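Local coordinates for protein N-acetylneuraminic acid (Sialic acid) synthetase (Leptospira borgpetersenii serovar Hardjo-bovis, PDB 6NCS) that binds manganese and probably makes sialic acid or its 9-phosphate, as an N-acylneuraminate synthase of the NeuB family with a TIM-barrel fold, at residues A[107-117]-A[135-145]. Residues are numbered along the deposited sequence; the frame is centred on the assembly and turned at random.
Sequences PFDVPNLNMLK and TLLEAAADSGL
Leu113 is the knob of this helix pair: it sits in the hole formed by Leu136, Ala139, Ala140 and Ser143. Its CG lies anti to the backbone N (chi1 -173°), which carries CD1 across to the other helix, 3.6 Å from Ala140 N and 3.9 Å from Ala140 CB. Small alanines on the receiving side let this methyl come down onto the backbone itself. Leu136 reaches back the other way, its two methyls spread along the end of strand 102-107 and the turn into helix 110-118: CD1 lies 3.6 Å from Asp109 C, and CD2 lies 3.6 Å from Pro107 O. That turn is held by Asp109, the N-cap residue, whose OD1 accepts the capping bond from Asn112 N and a second bond from Asn112 ND2. Nearer the outside, Val110 CG2 rests on Ala139 CB at 3.9 Å, and the Val110 and Thr135 side chains cross at about a right angle. At the C-terminal ends, Lys117 stretches out fully and its NZ donates a hydrogen bond to Ser143 O (3.0 Å), meeting the carbonyl at a C=O...N angle of 124°, in the last turn of helix 134-143 before Gly144 breaks away with positive phi. Ser143 OG donates to Ala140 O and accepts from Leu145 N, the latter bond making an ST turn. The helices run nearly parallel, 17° apart, as successive outer helices of the TIM barrel; strand 123-126 lies beneath, where Leu124 touches Leu113, Ser143 and Leu145, and helix 156-168 packs on the far side against Leu137 and Ala141.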
loop_
_atom_site.group_PDB
_atom_site.type_symbol
_atom_site.label_atom_id
_atom_site.label_comp_id
_atom_site.label_asym_id
_atom_site.label_seq_id
_atom_site.Cartn_x
_atom_site.Cartn_y
_atom_site.Cartn_z
ATOM N N PRO A 107 17.987 19.285 14.380
ATOM C CA PRO A 107 19.017 19.575 15.383
ATOM C C PRO A 107 19.515 18.286 16.015
ATOM O O PRO A 107 18.755 17.342 16.237
ATOM C CB PRO A 107 18.279 20.439 16.410
ATOM C CG PRO A 107 16.890 19.876 16.389
ATOM C CD PRO A 107 16.634 19.524 14.909
ATOM N N PHE A 108 20.805 18.252 16.321
ATOM C CA PHE A 108 21.388 17.092 16.972
ATOM C C PHE A 108 21.767 17.372 18.413
ATOM O O PHE A 108 22.243 16.467 19.100
ATOM C CB PHE A 108 22.606 16.593 16.182
ATOM C CG PHE A 108 22.237 15.848 14.923
ATOM C CD1 PHE A 108 21.784 16.527 13.807
ATOM C CD2 PHE A 108 22.324 14.463 14.870
ATOM C CE1 PHE A 108 21.428 15.838 12.647
ATOM C CE2 PHE A 108 21.970 13.771 13.710
ATOM C CZ PHE A 108 21.521 14.460 12.608
ATOM N N ASP A 109 21.560 18.598 18.887
ATOM C CA ASP A 109 21.758 18.926 20.289
ATOM C C ASP A 109 20.878 20.119 20.620
ATOM O O ASP A 109 20.248 20.713 19.744
ATOM C CB ASP A 109 23.238 19.197 20.610
ATOM C CG ASP A 109 23.857 20.314 19.764
ATOM O OD1 ASP A 109 23.152 21.234 19.307
ATOM O OD2 ASP A 109 25.091 20.276 19.578
ATOM N N VAL A 110 20.846 20.473 21.899
ATOM C CA VAL A 110 19.948 21.523 22.376
ATOM C C VAL A 110 20.400 22.900 21.887
ATOM O O VAL A 110 19.542 23.712 21.507
ATOM C CB VAL A 110 19.820 21.468 23.909
ATOM C CG1 VAL A 110 19.146 22.720 24.442
ATOM C CG2 VAL A 110 19.030 20.221 24.311
ATOM N N PRO A 111 21.702 23.230 21.869
ATOM C CA PRO A 111 22.087 24.542 21.313
ATOM C C PRO A 111 21.634 24.737 19.882
ATOM O O PRO A 111 21.178 25.832 19.526
ATOM C CB PRO A 111 23.616 24.540 21.436
ATOM C CG PRO A 111 23.868 23.690 22.630
ATOM C CD PRO A 111 22.855 22.576 22.520
ATOM N N ASN A 112 21.736 23.699 19.048
ATOM C CA ASN A 112 21.277 23.822 17.669
ATOM C C ASN A 112 19.756 23.919 17.595
ATOM O O ASN A 112 19.219 24.665 16.771
ATOM C CB ASN A 112 21.790 22.645 16.831
ATOM C CG ASN A 112 23.168 22.904 16.255
ATOM O OD1 ASN A 112 23.314 23.649 15.280
ATOM N ND2 ASN A 112 24.189 22.311 16.859
ATOM N N LEU A 113 19.044 23.173 18.442
ATOM C CA LEU A 113 17.590 23.299 18.491
ATOM C C LEU A 113 17.178 24.718 18.854
ATOM O O LEU A 113 16.274 25.289 18.233
ATOM C CB LEU A 113 17.007 22.294 19.490
ATOM C CG LEU A 113 15.480 22.136 19.573
ATOM C CD1 LEU A 113 15.131 20.738 20.057
ATOM C CD2 LEU A 113 14.855 23.159 20.504
ATOM N N ASN A 114 17.812 25.293 19.884
ATOM C CA ASN A 114 17.486 26.659 20.283
ATOM C C ASN A 114 17.739 27.632 19.141
ATOM O O ASN A 114 16.958 28.566 18.923
ATOM C CB ASN A 114 18.304 27.068 21.509
ATOM C CG ASN A 114 17.880 26.338 22.765
ATOM O OD1 ASN A 114 16.776 25.811 22.841
ATOM N ND2 ASN A 114 18.757 26.321 23.774
ATOM N N MET A 115 18.831 27.424 18.399
ATOM C CA MET A 115 19.142 28.301 17.278
ATOM C C MET A 115 18.069 28.205 16.206
ATOM O O MET A 115 17.654 29.219 15.636
ATOM C CB MET A 115 20.516 27.948 16.706
ATOM C CG MET A 115 20.895 28.704 15.439
ATOM S SD MET A 115 20.332 27.943 13.899
ATOM C CE MET A 115 21.077 26.308 14.011
ATOM N N LEU A 116 17.609 26.988 15.917
ATOM C CA LEU A 116 16.591 26.824 14.893
ATOM C C LEU A 116 15.292 27.509 15.298
ATOM O O LEU A 116 14.649 28.170 14.473
ATOM C CB LEU A 116 16.374 25.339 14.608
ATOM C CG LEU A 116 17.533 24.599 13.928
ATOM C CD1 LEU A 116 17.238 23.096 13.865
ATOM C CD2 LEU A 116 17.796 25.141 12.513
ATOM N N LYS A 117 14.901 27.395 16.569
ATOM C CA LYS A 117 13.694 28.088 17.011
ATOM C C LYS A 117 13.868 29.596 16.923
ATOM O O LYS A 117 12.927 30.321 16.566
ATOM C CB LYS A 117 13.328 27.678 18.436
ATOM C CG LYS A 117 12.046 28.340 18.924
ATOM C CD LYS A 117 11.612 27.820 20.268
ATOM C CE LYS A 117 10.273 28.417 20.664
ATOM N NZ LYS A 117 9.886 27.994 22.032
ATOM N N THR A 135 17.100 14.030 26.605
ATOM C CA THR A 135 17.302 15.467 26.751
ATOM C C THR A 135 16.857 16.215 25.497
ATOM O O THR A 135 16.173 17.242 25.580
ATOM C CB THR A 135 18.769 15.760 27.061
ATOM O OG1 THR A 135 19.112 15.186 28.329
ATOM C CG2 THR A 135 19.016 17.258 27.109
ATOM N N LEU A 136 17.230 15.711 24.319
ATOM C CA LEU A 136 16.875 16.406 23.085
ATOM C C LEU A 136 15.382 16.292 22.795
ATOM O O LEU A 136 14.747 17.263 22.358
ATOM C CB LEU A 136 17.705 15.854 21.922
ATOM C CG LEU A 136 17.533 16.514 20.549
ATOM C CD1 LEU A 136 17.982 17.968 20.615
ATOM C CD2 LEU A 136 18.332 15.769 19.486
ATOM N N LEU A 137 14.801 15.113 23.025
ATOM C CA LEU A 137 13.362 14.949 22.826
ATOM C C LEU A 137 12.571 15.877 23.734
ATOM O O LEU A 137 11.610 16.521 23.297
ATOM C CB LEU A 137 12.958 13.501 23.082
ATOM C CG LEU A 137 13.549 12.446 22.163
ATOM C CD1 LEU A 137 13.202 11.066 22.702
ATOM C CD2 LEU A 137 13.003 12.630 20.753
ATOM N N GLU A 138 12.949 15.944 25.014
ATOM C CA GLU A 138 12.245 16.819 25.941
ATOM C C GLU A 138 12.367 18.278 25.515
ATOM O O GLU A 138 11.419 19.056 25.664
ATOM C CB GLU A 138 12.779 16.615 27.363
ATOM C CG GLU A 138 12.252 15.338 28.022
ATOM C CD GLU A 138 12.836 15.095 29.404
ATOM O OE1 GLU A 138 13.932 15.622 29.699
ATOM O OE2 GLU A 138 12.199 14.368 30.197
ATOM N N ALA A 139 13.523 18.671 24.982
ATOM C CA ALA A 139 13.668 20.049 24.520
ATOM C C ALA A 139 12.807 20.305 23.290
ATOM O O ALA A 139 12.233 21.391 23.139
ATOM C CB ALA A 139 15.131 20.359 24.218
ATOM N N ALA A 140 12.720 19.324 22.391
ATOM C CA ALA A 140 11.848 19.466 21.232
ATOM C C ALA A 140 10.384 19.563 21.650
ATOM O O ALA A 140 9.632 20.391 21.121
ATOM C CB ALA A 140 12.058 18.292 20.279
ATOM N N ALA A 141 9.965 18.728 22.601
ATOM C CA ALA A 141 8.582 18.785 23.070
ATOM C C ALA A 141 8.280 20.119 23.744
ATOM O O ALA A 141 7.192 20.679 23.561
ATOM C CB ALA A 141 8.311 17.621 24.024
ATOM N N ASP A 142 9.224 20.638 24.542
ATOM C CA ASP A 142 9.023 21.901 25.249
ATOM C C ASP A 142 8.990 23.104 24.318
ATOM O O ASP A 142 8.487 24.164 24.710
ATOM C CB ASP A 142 10.132 22.115 26.282
ATOM C CG ASP A 142 10.106 21.083 27.387
ATOM O OD1 ASP A 142 9.104 20.341 27.477
ATOM O OD2 ASP A 142 11.090 21.005 28.157
ATOM N N SER A 143 9.529 22.970 23.107
ATOM C CA SER A 143 9.632 24.107 22.198
ATOM C C SER A 143 8.272 24.548 21.681
ATOM O O SER A 143 8.114 25.702 21.267
ATOM C CB SER A 143 10.538 23.753 21.015
ATOM O OG SER A 143 9.890 22.811 20.175
ATOM N N GLY A 144 7.289 23.645 21.671
ATOM C CA GLY A 144 5.994 23.940 21.099
ATOM C C GLY A 144 5.926 23.834 19.591
ATOM O O GLY A 144 4.825 23.954 19.025
ATOM N N LEU A 145 7.053 23.614 18.917
ATOM C CA LEU A 145 7.046 23.496 17.468
ATOM C C LEU A 145 6.507 22.132 17.040
ATOM O O LEU A 145 6.381 21.203 17.841
ATOM C CB LEU A 145 8.457 23.684 16.907
ATOM C CG LEU A 145 9.176 24.968 17.317
ATOM C CD1 LEU A 145 10.554 25.017 16.648
ATOM C CD2 LEU A 145 8.338 26.176 16.938
#